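Local coordinates for NEQ263 (Nanoarchaeum equitans Kin4-M, PDB 5BN3), which forms, with its partner NeqA, the core complex of an unusual archaeal ATP synthase and probably binds ATP, at residues 124-129 and 218-223; 261-266 and 276-281. All coordinates share one frame; numbering follows the deposited sequence.

Contact 1: residues 124-129 and 218-223; sequences LLKGQK and NRDVLV
A surface salt bridge between Lys126 and Asp220 ties a type II beta turn, Leu125 to Gln128, to the start of strand 220-226 in the nucleotide-binding domain. The two backbones stay apart, the nearest CA atoms being those of Lys126 and Asp220 at 8.2 Å, and the long lysine chain spans the gap. Its CG stands anti to the backbone N (chi1 -163°), and a bend at chi3 (76°) brings the ammonium end onto the carboxylate. Lys126 NZ donates to Asp220 OD2 at 2.7 Å, reaching it from above the carboxylate plane, 44° out of it. The two side chains cross at about a right angle, and Lys126 CD lies 3.6 Å from Asp220 CG, so the methylenes also rest against the acid. The other oxygen, Asp220 OD1, takes a hydrogen bond from Ser273 and another, of 2.9 Å, from a water that NZ of Lys126 meets only weakly. The turn itself is braced by Gln128: its backbone N bonds Leu125 O at 3.0 Å, and its OE1 accepts from Leu125 N at 2.8 Å, in the carbonyl plane. With an alanine here instead of Lys126, Asp220 OD2 would probably lose its cationic partner, and the turn its direct side-chain link to strand 220-226. A second acid, Glu109, lies at the range of a long, weak ion pair with the lysine, and the nearby negative charge would probably stabilise the ammonium.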
loop_
_atom_site.group_PDB
_atom_site.type_symbol
_atom_site.label_atom_id
_atom_site.label_comp_id
_atom_site.label_asym_id
_atom_site.label_seq_id
_atom_site.Cartn_x
_atom_site.Cartn_y
_atom_site.Cartn_z
ATOM N N LEU B 124 -29.489 22.816 -8.083
ATOM C CA LEU B 124 -30.193 21.555 -7.874
ATOM C C LEU B 124 -31.486 21.551 -8.683
ATOM O O LEU B 124 -32.224 22.539 -8.687
ATOM C CB LEU B 124 -30.511 21.393 -6.382
ATOM C CG LEU B 124 -31.583 20.394 -5.937
ATOM C CD1 LEU B 124 -31.136 18.970 -6.187
ATOM C CD2 LEU B 124 -31.924 20.583 -4.469
ATOM N N LEU B 125 -31.759 20.448 -9.374
ATOM C CA LEU B 125 -32.985 20.325 -10.162
ATOM C C LEU B 125 -33.964 19.360 -9.500
ATOM O O LEU B 125 -33.552 18.459 -8.771
ATOM C CB LEU B 125 -32.670 19.867 -11.591
ATOM C CG LEU B 125 -32.400 20.948 -12.644
ATOM C CD1 LEU B 125 -31.277 21.866 -12.228
ATOM C CD2 LEU B 125 -32.080 20.317 -13.988
ATOM N N LYS B 126 -35.259 19.549 -9.743
ATOM C CA LYS B 126 -36.269 18.683 -9.135
ATOM C C LYS B 126 -36.193 17.271 -9.710
ATOM O O LYS B 126 -36.299 17.073 -10.925
ATOM C CB LYS B 126 -37.682 19.255 -9.303
ATOM C CG LYS B 126 -38.705 18.623 -8.359
ATOM C CD LYS B 126 -40.035 19.371 -8.356
ATOM C CE LYS B 126 -40.849 19.081 -9.603
ATOM N NZ LYS B 126 -42.205 19.696 -9.533
ATOM N N GLY B 127 -35.997 16.293 -8.830
ATOM C CA GLY B 127 -35.836 14.913 -9.250
ATOM C C GLY B 127 -34.378 14.505 -9.332
ATOM O O GLY B 127 -34.061 13.347 -9.590
ATOM N N GLN B 128 -33.480 15.457 -9.106
ATOM C CA GLN B 128 -32.050 15.167 -9.173
ATOM C C GLN B 128 -31.566 14.472 -7.902
ATOM O O GLN B 128 -32.132 14.656 -6.819
ATOM C CB GLN B 128 -31.259 16.462 -9.402
ATOM C CG GLN B 128 -29.786 16.272 -9.752
ATOM C CD GLN B 128 -29.102 17.579 -10.126
ATOM O OE1 GLN B 128 -29.715 18.646 -10.088
ATOM N NE2 GLN B 128 -27.829 17.498 -10.491
ATOM N N LYS B 129 -30.535 13.645 -8.049
ATOM C CA LYS B 129 -29.830 13.108 -6.898
ATOM C C LYS B 129 -28.447 13.750 -6.853
ATOM O O LYS B 129 -27.676 13.665 -7.813
ATOM C CB LYS B 129 -29.732 11.577 -6.969
ATOM C CG LYS B 129 -29.227 11.038 -8.300
ATOM C CD LYS B 129 -29.085 9.529 -8.269
ATOM C CE LYS B 129 -28.453 9.015 -9.546
ATOM N NZ LYS B 129 -29.334 9.165 -10.731
ATOM N N ASN B 218 -48.612 11.007 -6.255
ATOM C CA ASN B 218 -48.268 12.108 -7.159
ATOM C C ASN B 218 -47.725 13.368 -6.481
ATOM O O ASN B 218 -48.155 14.477 -6.796
ATOM C CB ASN B 218 -49.468 12.476 -8.044
ATOM C CG ASN B 218 -49.987 11.298 -8.849
ATOM O OD1 ASN B 218 -49.342 10.253 -8.941
ATOM N ND2 ASN B 218 -51.159 11.471 -9.449
ATOM N N ARG B 219 -46.778 13.194 -5.562
ATOM C CA ARG B 219 -46.181 14.322 -4.850
ATOM C C ARG B 219 -44.733 14.564 -5.258
ATOM O O ARG B 219 -44.078 13.687 -5.825
ATOM C CB ARG B 219 -46.212 14.081 -3.337
ATOM C CG ARG B 219 -47.592 13.917 -2.724
ATOM C CD ARG B 219 -47.468 13.510 -1.260
ATOM N NE ARG B 219 -48.760 13.394 -0.588
ATOM C CZ ARG B 219 -49.299 14.350 0.162
ATOM N NH1 ARG B 219 -48.659 15.497 0.337
ATOM N NH2 ARG B 219 -50.478 14.161 0.736
ATOM N N ASP B 220 -44.242 15.763 -4.962
ATOM C CA ASP B 220 -42.817 16.042 -5.039
ATOM C C ASP B 220 -42.235 15.815 -3.651
ATOM O O ASP B 220 -42.731 16.362 -2.666
ATOM C CB ASP B 220 -42.571 17.480 -5.502
ATOM C CG ASP B 220 -42.955 17.700 -6.953
ATOM O OD1 ASP B 220 -42.771 16.768 -7.766
ATOM O OD2 ASP B 220 -43.441 18.803 -7.284
ATOM N N VAL B 221 -41.195 14.991 -3.570
ATOM C CA VAL B 221 -40.627 14.599 -2.287
ATOM C C VAL B 221 -39.143 14.960 -2.198
ATOM O O VAL B 221 -38.408 14.835 -3.181
ATOM C CB VAL B 221 -40.815 13.081 -2.048
ATOM C CG1 VAL B 221 -40.148 12.644 -0.757
ATOM C CG2 VAL B 221 -42.291 12.734 -2.013
ATOM N N LEU B 222 -38.714 15.430 -1.029
ATOM C CA LEU B 222 -37.296 15.656 -0.767
ATOM C C LEU B 222 -36.781 14.629 0.236
ATOM O O LEU B 222 -37.300 14.521 1.350
ATOM C CB LEU B 222 -37.059 17.068 -0.224
ATOM C CG LEU B 222 -35.620 17.346 0.215
ATOM C CD1 LEU B 222 -34.699 17.291 -0.985
ATOM C CD2 LEU B 222 -35.499 18.689 0.925
ATOM N N VAL B 223 -35.762 13.873 -0.157
ATOM C CA VAL B 223 -35.166 12.894 0.743
ATOM C C VAL B 223 -33.745 13.296 1.129
ATOM O O VAL B 223 -32.890 13.501 0.265
ATOM C CB VAL B 223 -35.155 11.478 0.134
ATOM C CG1 VAL B 223 -34.601 10.479 1.138
ATOM C CG2 VAL B 223 -36.552 11.072 -0.281
HETATM O O HOH W 1 -44.029 16.971 -10.378
#

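Contact 2: residues 261-266 and 276-281; sequences SIYERS and LIPMLT
Apolar contacts carry most of the meeting between Tyr263, at the end of helix 255-263, and the strand residues Leu276 and Pro278. The tyrosine ring and the proline ring cross obliquely: Tyr263 CE1 lies 3.6 Å from Pro278 CB, and Tyr263 CD1 is 3.8 Å from Pro278 CG, so the CD1-CE1 bond of the aromatic ring lies against CB and CG of the proline. Leu276 reaches the helix end with a single methyl. With CG anti to the backbone N (chi1 178°), its chain extends toward the helix end, where CD2 comes 3.5 Å from Tyr263 O and 3.7 Å from Tyr263 CA. Farther along the loop, Ser266 CB packs on Leu276 CB at 3.9 Å.

No hydrogen bond joins the two segments; the polar bonds shape the chain that follows the helix. Ser266 OG donates to Tyr263 O at 2.8 Å, nearly in line with the C=O bond, which gives this buried carbonyl a partner beside the leucine methyl. An inverse gamma turn centred on Arg265, with a weak bond from Ser266 N to Glu264 O, bends the chain. At the far end of the ring, Tyr263 OH is hydrogen-bonded to Thr295.

Met228 of helix 228-241 touches both Tyr263 and Pro278, while Ile262 packs on helix 196-215. On the opposite face of strand 273-281, Ile277 and Met279 meet helix 140-151, placing the strand between helical layers of the P-loop-type domain.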
loop_
_atom_site.group_PDB
_atom_site.type_symbol
_atom_site.label_atom_id
_atom_site.label_comp_id
_atom_site.label_asym_id
_atom_site.label_seq_id
_atom_site.Cartn_x
_atom_site.Cartn_y
_atom_site.Cartn_z
ATOM N N SER B 261 -28.396 0.880 -5.703
ATOM C CA SER B 261 -29.738 0.364 -5.433
ATOM C C SER B 261 -30.496 1.279 -4.476
ATOM O O SER B 261 -31.702 1.132 -4.281
ATOM C CB SER B 261 -29.670 -1.055 -4.865
ATOM O OG SER B 261 -29.335 -1.035 -3.490
ATOM N N ILE B 262 -29.775 2.225 -3.880
ATOM C CA ILE B 262 -30.376 3.255 -3.045
ATOM C C ILE B 262 -30.494 4.583 -3.800
ATOM O O ILE B 262 -31.582 5.151 -3.896
ATOM C CB ILE B 262 -29.554 3.453 -1.761
ATOM C CG1 ILE B 262 -29.679 2.218 -0.870
ATOM C CG2 ILE B 262 -30.007 4.682 -1.001
ATOM C CD1 ILE B 262 -28.939 2.352 0.413
ATOM N N TYR B 263 -29.374 5.070 -4.335
ATOM C CA TYR B 263 -29.333 6.378 -4.996
ATOM C C TYR B 263 -30.257 6.476 -6.213
ATOM O O TYR B 263 -30.833 7.533 -6.475
ATOM C CB TYR B 263 -27.900 6.721 -5.417
ATOM C CG TYR B 263 -26.900 6.834 -4.286
ATOM C CD1 TYR B 263 -27.295 7.192 -3.004
ATOM C CD2 TYR B 263 -25.552 6.589 -4.508
ATOM C CE1 TYR B 263 -26.370 7.300 -1.978
ATOM C CE2 TYR B 263 -24.625 6.694 -3.490
ATOM C CZ TYR B 263 -25.039 7.049 -2.230
ATOM O OH TYR B 263 -24.110 7.153 -1.221
ATOM N N GLU B 264 -30.391 5.381 -6.957
ATOM C CA GLU B 264 -31.191 5.383 -8.185
ATOM C C GLU B 264 -32.694 5.292 -7.930
ATOM O O GLU B 264 -33.493 5.360 -8.867
ATOM C CB GLU B 264 -30.740 4.264 -9.130
ATOM C CG GLU B 264 -29.386 4.518 -9.783
ATOM C CD GLU B 264 -29.462 5.486 -10.953
ATOM O OE1 GLU B 264 -28.566 6.349 -11.072
ATOM O OE2 GLU B 264 -30.403 5.378 -11.768
ATOM N N ARG B 265 -33.077 5.138 -6.667
ATOM C CA ARG B 265 -34.488 5.204 -6.294
ATOM C C ARG B 265 -34.857 6.664 -6.066
ATOM O O ARG B 265 -35.266 7.066 -4.974
ATOM C CB ARG B 265 -34.771 4.355 -5.052
ATOM C CG ARG B 265 -34.586 2.858 -5.288
ATOM C CD ARG B 265 -34.766 2.056 -4.010
ATOM N NE ARG B 265 -36.171 1.879 -3.646
ATOM C CZ ARG B 265 -36.587 1.244 -2.554
ATOM N NH1 ARG B 265 -35.705 0.726 -1.711
ATOM N NH2 ARG B 265 -37.882 1.131 -2.303
ATOM N N SER B 266 -34.694 7.449 -7.123
ATOM C CA SER B 266 -34.943 8.878 -7.108
ATOM C C SER B 266 -35.289 9.262 -8.530
ATOM O O SER B 266 -35.209 8.430 -9.436
ATOM C CB SER B 266 -33.682 9.621 -6.681
ATOM O OG SER B 266 -32.612 9.329 -7.567
ATOM N N LEU B 276 -33.171 13.697 -4.147
ATOM C CA LEU B 276 -32.398 12.946 -3.165
ATOM C C LEU B 276 -31.057 13.603 -2.869
ATOM O O LEU B 276 -30.279 13.886 -3.779
ATOM C CB LEU B 276 -32.190 11.510 -3.660
ATOM C CG LEU B 276 -31.352 10.566 -2.801
ATOM C CD1 LEU B 276 -31.950 10.452 -1.420
ATOM C CD2 LEU B 276 -31.265 9.196 -3.451
ATOM N N ILE B 277 -30.793 13.848 -1.590
ATOM C CA ILE B 277 -29.519 14.421 -1.170
ATOM C C ILE B 277 -28.836 13.527 -0.133
ATOM O O ILE B 277 -29.105 13.632 1.065
ATOM C CB ILE B 277 -29.697 15.848 -0.609
ATOM C CG1 ILE B 277 -30.379 16.746 -1.648
ATOM C CG2 ILE B 277 -28.355 16.440 -0.209
ATOM C CD1 ILE B 277 -30.626 18.167 -1.173
ATOM N N PRO B 278 -27.960 12.624 -0.601
ATOM C CA PRO B 278 -27.175 11.783 0.307
ATOM C C PRO B 278 -26.010 12.590 0.854
ATOM O O PRO B 278 -25.379 13.331 0.102
ATOM C CB PRO B 278 -26.638 10.671 -0.609
ATOM C CG PRO B 278 -27.371 10.823 -1.923
ATOM C CD PRO B 278 -27.730 12.270 -2.010
ATOM N N MET B 279 -25.731 12.464 2.142
ATOM C CA MET B 279 -24.619 13.184 2.744
ATOM C C MET B 279 -23.600 12.191 3.268
ATOM O O MET B 279 -23.966 11.159 3.838
ATOM C CB MET B 279 -25.113 14.070 3.885
ATOM C CG MET B 279 -26.013 15.214 3.452
ATOM S SD MET B 279 -26.727 16.045 4.879
ATOM C CE MET B 279 -28.135 14.990 5.201
ATOM N N LEU B 280 -22.321 12.494 3.073
ATOM C CA LEU B 280 -21.266 11.634 3.599
ATOM C C LEU B 280 -20.043 12.401 4.082
ATOM O O LEU B 280 -19.739 13.494 3.596
ATOM C CB LEU B 280 -20.867 10.557 2.580
ATOM C CG LEU B 280 -20.333 10.960 1.203
ATOM C CD1 LEU B 280 -18.828 11.167 1.228
ATOM C CD2 LEU B 280 -20.696 9.904 0.171
ATOM N N THR B 281 -19.359 11.816 5.056
ATOM C CA THR B 281 -18.083 12.332 5.519
ATOM C C THR B 281 -16.993 11.635 4.720
ATOM O O THR B 281 -16.975 10.404 4.638
ATOM C CB THR B 281 -17.880 12.042 7.017
ATOM O OG1 THR B 281 -18.911 12.689 7.776
ATOM C CG2 THR B 281 -16.526 12.545 7.481
#

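Contacts 1 and 2 lie with their centres 12 Å apart and share one sheet, in which strands 220-226 and 273-281 run parallel as neighbours. Val223 O and Ile277 N, 2.8 Å apart, probably form one of the hydrogen bonds between them. A second connection runs through Lys129, which follows the turn of contact 1: its NZ makes a salt bridge with Glu264 OE1 at 2.9 Å, and its CD packs against Tyr263 O. Lys129 NZ also pairs with Glu300. Contact 1 lies away from the ADP site, whereas the Tyr263 side chain is about 11 Å from that of Arg326, an ADP-binding residue, and about 13 Å from a bound ADP.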